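Long-range contacts in protein piwi (PDB 6KR6), which binds piRNAs directly and, in complex with them, represses transposable elements by governing their methylation: residues P565-L570 and C765-N770; Y724-V729 and K759-M764. One frame throughout, in Å; residues are numbered along the deposited sequence.

Overall arrangement
Both contacts lie within the Piwi domain, whose core is an RNase H-like fold, and contact 2 is nested inside the loop that contact 1 closes. Following the chain, strand 567-568 comes first; nearly 200 residues later 765-770, just beyond helix 754-764, returns to it and closes the outer loop. Within that span, strand 725-729 meets helix 754-764 through 759-764, closing a shorter loop of 29 intervening residues. The second segments of the two contacts are consecutive, so one helix and the loop leaving it serve both. With centres about 15 Å apart, the contacts also touch directly: NZ of Lys-763 hydrogen-bonds to O of Glu-569, and Leu-760 meets Leu-570.

Contact 1: P565-L570 and C765-N770; sequences PWMIEL and CHLYYN. With nucleotides of chain B.
Tyr-769 presents its edge to one face of the Trp-566 indole, the planes at 89° and the phenol centroid 4.9 Å from that of the five-membered ring. CD1 of Tyr-769 stands over the indole towards its rim, 3.5 Å from Trp-566 CE2. Both rings are also tied by their polar atoms. The hydroxyl of Tyr-769 donates to the backbone carbonyl of its own ring partner, OH to Trp-566 O being 2.8 Å. In return Trp-566 NE1 gives a nearly straight bond (167°) to the carbonyl O of His-766 at 3.1 Å, with the acceptor close to the indole plane. A chi1 of 64° sets CG of Trp-566 between the backbone N and the carbonyl carbon.

Pro-565 covers one face of the phenol, its CD 3.5 Å from the Tyr-769 ring centroid in a CH-pi contact, while Leu-767 O lies over the opposite face. In the Piwi domain of this Argonaute-family protein the packing ties strand 567-568 to the loop between helices 754-764 and 779-795, and this loop reaches the RNA. Tyr-768 OH donates to OP1 of U4 of chain B at 2.8 Å, the phosphate oxygen lying at the ring edge; Asn-770 ND2 adds a weak bond to the same oxygen and another bond to the carbonyl of Leu-810.

Farther along, Leu-767 turns its two methyls to the strand: CD1 is 4.0 Å from Ile-568 CG2, and CD2 is 4.1 Å from Met-567 CE.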
# COMPACT_ATOMS: atom_id res chain seq x y z
N PRO A 565 12.11 -19.32 17.46
CA PRO A 565 11.88 -20.65 16.86
C PRO A 565 12.92 -21.04 15.83
O PRO A 565 13.31 -22.21 15.77
CB PRO A 565 10.48 -20.51 16.23
CG PRO A 565 9.87 -19.33 16.89
CD PRO A 565 11.00 -18.40 17.18
N TRP A 566 13.38 -20.09 15.01
CA TRP A 566 14.39 -20.38 14.00
C TRP A 566 15.15 -19.10 13.68
O TRP A 566 14.83 -18.02 14.19
CB TRP A 566 13.76 -21.01 12.75
CG TRP A 566 12.81 -20.12 11.99
CD1 TRP A 566 13.13 -19.10 11.14
CD2 TRP A 566 11.37 -20.19 11.99
NE1 TRP A 566 12.00 -18.53 10.62
CE2 TRP A 566 10.90 -19.18 11.13
CE3 TRP A 566 10.44 -21.01 12.64
CZ2 TRP A 566 9.55 -18.96 10.90
CZ3 TRP A 566 9.10 -20.79 12.41
CH2 TRP A 566 8.66 -19.78 11.55
N MET A 567 16.15 -19.23 12.82
CA MET A 567 17.03 -18.11 12.49
C MET A 567 17.60 -18.33 11.09
O MET A 567 17.63 -19.45 10.58
CB MET A 567 18.14 -17.96 13.55
CG MET A 567 19.20 -16.87 13.30
SD MET A 567 18.57 -15.21 12.96
CE MET A 567 17.37 -15.00 14.26
N ILE A 568 18.04 -17.23 10.48
CA ILE A 568 18.62 -17.25 9.15
C ILE A 568 20.13 -17.15 9.28
O ILE A 568 20.67 -16.69 10.30
CB ILE A 568 18.04 -16.10 8.29
CG1 ILE A 568 18.50 -16.19 6.84
CG2 ILE A 568 18.41 -14.75 8.89
CD1 ILE A 568 18.15 -17.49 6.18
N GLU A 569 20.84 -17.60 8.25
CA GLU A 569 22.29 -17.41 8.17
C GLU A 569 22.58 -15.95 7.88
O GLU A 569 22.26 -15.45 6.79
CB GLU A 569 22.89 -18.32 7.10
CG GLU A 569 22.93 -19.79 7.48
CD GLU A 569 23.50 -20.66 6.38
OE1 GLU A 569 23.28 -20.33 5.19
OE2 GLU A 569 24.18 -21.66 6.69
N LEU A 570 23.19 -15.25 8.83
CA LEU A 570 23.39 -13.80 8.75
C LEU A 570 24.87 -13.46 8.81
O LEU A 570 25.46 -13.47 9.90
CB LEU A 570 22.63 -13.09 9.87
CG LEU A 570 22.76 -11.57 9.96
CD1 LEU A 570 22.21 -10.91 8.71
CD2 LEU A 570 22.05 -11.05 11.20
N CYS A 765 13.29 -11.35 5.05
CA CYS A 765 11.93 -11.80 4.73
C CYS A 765 11.61 -13.19 5.27
O CYS A 765 10.46 -13.64 5.11
CB CYS A 765 11.72 -11.77 3.22
SG CYS A 765 11.29 -10.14 2.56
N HIS A 766 12.56 -13.89 5.89
CA HIS A 766 12.35 -15.26 6.35
C HIS A 766 12.00 -15.37 7.83
O HIS A 766 11.84 -16.49 8.33
CB HIS A 766 13.60 -16.11 6.09
CG HIS A 766 13.83 -16.46 4.65
ND1 HIS A 766 14.36 -15.57 3.74
CD2 HIS A 766 13.61 -17.61 3.97
CE1 HIS A 766 14.45 -16.16 2.56
NE2 HIS A 766 14.01 -17.40 2.67
N LEU A 767 11.86 -14.25 8.55
CA LEU A 767 11.89 -14.27 10.01
C LEU A 767 10.56 -13.86 10.65
O LEU A 767 10.54 -13.41 11.79
CB LEU A 767 13.01 -13.36 10.51
CG LEU A 767 14.45 -13.79 10.21
CD1 LEU A 767 15.41 -12.63 10.46
CD2 LEU A 767 14.84 -15.00 11.04
N TYR A 768 9.44 -14.02 9.94
CA TYR A 768 8.13 -13.78 10.53
C TYR A 768 7.60 -15.10 11.07
O TYR A 768 7.21 -15.98 10.30
CB TYR A 768 7.17 -13.16 9.52
CG TYR A 768 5.85 -12.74 10.13
CD1 TYR A 768 5.79 -11.72 11.07
CD2 TYR A 768 4.66 -13.36 9.77
CE1 TYR A 768 4.59 -11.33 11.64
CE2 TYR A 768 3.45 -12.98 10.33
CZ TYR A 768 3.43 -11.97 11.26
OH TYR A 768 2.23 -11.59 11.82
N TYR A 769 7.58 -15.23 12.39
CA TYR A 769 7.36 -16.53 13.03
C TYR A 769 5.91 -16.99 13.01
O TYR A 769 5.66 -18.16 13.29
CB TYR A 769 7.88 -16.47 14.47
CG TYR A 769 9.37 -16.26 14.56
CD1 TYR A 769 10.23 -16.91 13.69
CD2 TYR A 769 9.92 -15.39 15.49
CE1 TYR A 769 11.60 -16.72 13.75
CE2 TYR A 769 11.28 -15.19 15.57
CZ TYR A 769 12.12 -15.86 14.70
OH TYR A 769 13.47 -15.66 14.77
N ASN A 770 4.96 -16.11 12.69
CA ASN A 770 3.58 -16.55 12.54
C ASN A 770 3.32 -17.21 11.20
O ASN A 770 2.22 -17.74 10.99
CB ASN A 770 2.62 -15.37 12.73
CG ASN A 770 2.08 -15.27 14.14
OD1 ASN A 770 2.63 -15.86 15.07
ND2 ASN A 770 0.99 -14.53 14.31
P U B 4 -1.41 -13.56 10.86
OP1 U B 4 -0.28 -12.88 11.53
OP2 U B 4 -2.77 -13.54 11.47
O5' U B 4 -1.53 -12.97 9.39
C5' U B 4 -0.53 -13.25 8.42
C4' U B 4 -1.12 -13.43 7.04
O4' U B 4 -2.10 -14.50 7.07
C3' U B 4 -1.83 -12.20 6.47
O3' U B 4 -1.58 -12.11 5.07
C2' U B 4 -3.31 -12.52 6.71
O2' U B 4 -4.20 -11.88 5.82
C1' U B 4 -3.33 -14.04 6.55
N1 U B 4 -4.43 -14.69 7.27
C2 U B 4 -4.94 -15.87 6.77
O2 U B 4 -4.50 -16.41 5.77
N3 U B 4 -5.97 -16.42 7.50
C4 U B 4 -6.54 -15.90 8.64
O4 U B 4 -7.47 -16.50 9.19
C5 U B 4 -5.97 -14.66 9.09
C6 U B 4 -4.96 -14.12 8.41
P U B 3 -3.49 -16.37 15.04
OP1 U B 3 -2.58 -15.34 15.62
OP2 U B 3 -4.95 -16.13 15.00
O5' U B 3 -2.99 -16.66 13.55
C5' U B 3 -1.61 -16.83 13.27
C4' U B 3 -1.39 -17.17 11.82
O4' U B 3 -2.09 -18.39 11.48
C3' U B 3 -1.90 -16.16 10.81
O3' U B 3 -0.98 -15.09 10.62
C2' U B 3 -2.10 -16.99 9.54
O2' U B 3 -0.90 -17.11 8.81
C1' U B 3 -2.46 -18.37 10.12
N1 U B 3 -3.89 -18.72 9.99
C2 U B 3 -4.28 -19.34 8.81
O2 U B 3 -3.50 -19.58 7.91
N3 U B 3 -5.61 -19.66 8.73
C4 U B 3 -6.58 -19.43 9.68
O4 U B 3 -7.74 -19.78 9.46
C5 U B 3 -6.10 -18.79 10.87
C6 U B 3 -4.81 -18.47 10.99

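Contact 2: Y724-V729 and K759-M764; sequences YDFYLV and KLTYKM
The CB of Phe-726 is directed toward the helix, and the edge of its ring, at CZ, comes to 4.4 Å from Thr-761 OG1. This is a loose van der Waals approach; the threonine hydroxyl is engaged by Tyr-650 OH and by the carbonyl of Met-757, one turn earlier in the helix. Two residues on, Leu-728 carries the largest share of the strand's buried surface, and its two methyls divide between neighbouring helix residues. CD2 rests 4.4 Å from Thr-761 CG2, whereas CD1 comes 4.1 Å from CD1 of Tyr-762, the leucine side chain running nearly perpendicular to that of the tyrosine. CG of Tyr-762 is anti to the backbone N (chi1 -172°). Its CE1 makes only a distant approach, 4.5 Å, to the carbonyl O of Val-729. That ring also meets His-766 edge-to-face.

Strand 725-729 pairs with strands 712-714 and 741-745, and Tyr-743 of the latter touches Phe-726, Leu-728 and Thr-761. The axes of the strand and helix segments pass 10.2 Å apart and run in roughly the same direction, 35° from parallel. A helix packed through side-chain van der Waals contacts against a beta-sheet is the alpha/beta layering typical of the RNase H-like Piwi domain.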
# COMPACT_ATOMS: atom_id res chain seq x y z
N TYR A 724 17.43 4.84 -6.40
CA TYR A 724 18.17 3.60 -6.19
C TYR A 724 17.22 2.63 -5.51
O TYR A 724 17.04 2.67 -4.29
CB TYR A 724 19.43 3.85 -5.37
CG TYR A 724 20.12 2.58 -4.88
CD1 TYR A 724 20.13 1.43 -5.66
CD2 TYR A 724 20.74 2.55 -3.64
CE1 TYR A 724 20.75 0.27 -5.21
CE2 TYR A 724 21.36 1.40 -3.18
CZ TYR A 724 21.36 0.26 -3.97
OH TYR A 724 21.98 -0.88 -3.52
N ASP A 725 16.60 1.76 -6.30
CA ASP A 725 15.56 0.89 -5.79
C ASP A 725 15.50 -0.38 -6.63
O ASP A 725 16.20 -0.51 -7.64
CB ASP A 725 14.20 1.59 -5.78
CG ASP A 725 13.86 2.23 -7.10
OD1 ASP A 725 14.79 2.45 -7.91
OD2 ASP A 725 12.67 2.52 -7.34
N PHE A 726 14.66 -1.31 -6.20
CA PHE A 726 14.48 -2.57 -6.91
C PHE A 726 13.14 -3.18 -6.54
O PHE A 726 12.43 -2.69 -5.65
CB PHE A 726 15.63 -3.55 -6.61
CG PHE A 726 15.75 -3.93 -5.16
CD1 PHE A 726 16.53 -3.18 -4.29
CD2 PHE A 726 15.09 -5.05 -4.66
CE1 PHE A 726 16.65 -3.53 -2.96
CE2 PHE A 726 15.20 -5.40 -3.33
CZ PHE A 726 15.98 -4.65 -2.48
N TYR A 727 12.79 -4.24 -7.25
CA TYR A 727 11.62 -5.05 -6.96
C TYR A 727 12.07 -6.43 -6.48
O TYR A 727 13.12 -6.93 -6.87
CB TYR A 727 10.72 -5.21 -8.19
CG TYR A 727 10.10 -3.92 -8.69
CD1 TYR A 727 9.05 -3.32 -8.01
CD2 TYR A 727 10.56 -3.32 -9.86
CE1 TYR A 727 8.48 -2.14 -8.47
CE2 TYR A 727 10.00 -2.15 -10.33
CZ TYR A 727 8.96 -1.56 -9.63
OH TYR A 727 8.40 -0.40 -10.10
N LEU A 728 11.25 -7.03 -5.62
CA LEU A 728 11.53 -8.36 -5.10
C LEU A 728 10.22 -9.11 -4.93
O LEU A 728 9.24 -8.56 -4.41
CB LEU A 728 12.28 -8.29 -3.77
CG LEU A 728 12.37 -9.56 -2.92
CD1 LEU A 728 13.23 -10.62 -3.59
CD2 LEU A 728 12.90 -9.25 -1.52
N VAL A 729 10.20 -10.36 -5.38
CA VAL A 729 9.12 -11.29 -5.09
C VAL A 729 9.65 -12.27 -4.06
O VAL A 729 10.58 -13.04 -4.33
CB VAL A 729 8.64 -12.01 -6.35
CG1 VAL A 729 7.83 -13.25 -5.98
CG2 VAL A 729 7.80 -11.07 -7.21
N LYS A 759 20.09 -9.48 -1.10
CA LYS A 759 20.15 -10.77 -0.42
C LYS A 759 19.84 -10.63 1.07
O LYS A 759 19.15 -11.48 1.65
CB LYS A 759 21.52 -11.42 -0.61
CG LYS A 759 21.57 -12.89 -0.24
CD LYS A 759 22.94 -13.50 -0.48
CE LYS A 759 23.93 -13.08 0.60
NZ LYS A 759 25.24 -13.77 0.44
N LEU A 760 20.32 -9.56 1.70
CA LEU A 760 20.01 -9.32 3.10
C LEU A 760 18.52 -9.09 3.30
O LEU A 760 17.94 -9.56 4.29
CB LEU A 760 20.81 -8.13 3.63
CG LEU A 760 20.46 -7.63 5.03
CD1 LEU A 760 20.61 -8.74 6.06
CD2 LEU A 760 21.31 -6.43 5.40
N THR A 761 17.88 -8.36 2.38
CA THR A 761 16.45 -8.13 2.50
C THR A 761 15.67 -9.43 2.31
O THR A 761 14.71 -9.70 3.05
CB THR A 761 16.00 -7.08 1.48
OG1 THR A 761 16.81 -5.91 1.62
CG2 THR A 761 14.55 -6.71 1.71
N TYR A 762 16.07 -10.25 1.34
CA TYR A 762 15.41 -11.55 1.16
C TYR A 762 15.59 -12.43 2.39
O TYR A 762 14.68 -13.17 2.77
CB TYR A 762 15.96 -12.24 -0.09
CG TYR A 762 15.21 -13.50 -0.47
CD1 TYR A 762 13.84 -13.48 -0.69
CD2 TYR A 762 15.88 -14.71 -0.62
CE1 TYR A 762 13.15 -14.63 -1.04
CE2 TYR A 762 15.20 -15.87 -0.97
CZ TYR A 762 13.84 -15.82 -1.17
OH TYR A 762 13.16 -16.97 -1.52
N LYS A 763 16.76 -12.35 3.03
CA LYS A 763 16.98 -13.07 4.29
C LYS A 763 16.02 -12.57 5.37
O LYS A 763 15.34 -13.37 6.03
CB LYS A 763 18.42 -12.90 4.75
CG LYS A 763 19.43 -13.79 4.04
CD LYS A 763 20.84 -13.50 4.54
CE LYS A 763 21.89 -14.30 3.79
NZ LYS A 763 21.72 -15.77 3.97
N MET A 764 15.96 -11.25 5.56
CA MET A 764 15.08 -10.68 6.57
C MET A 764 13.62 -10.98 6.29
O MET A 764 12.78 -10.86 7.19
CB MET A 764 15.30 -9.17 6.67
CG MET A 764 16.70 -8.76 7.11
SD MET A 764 17.19 -9.49 8.68
CE MET A 764 15.87 -8.93 9.76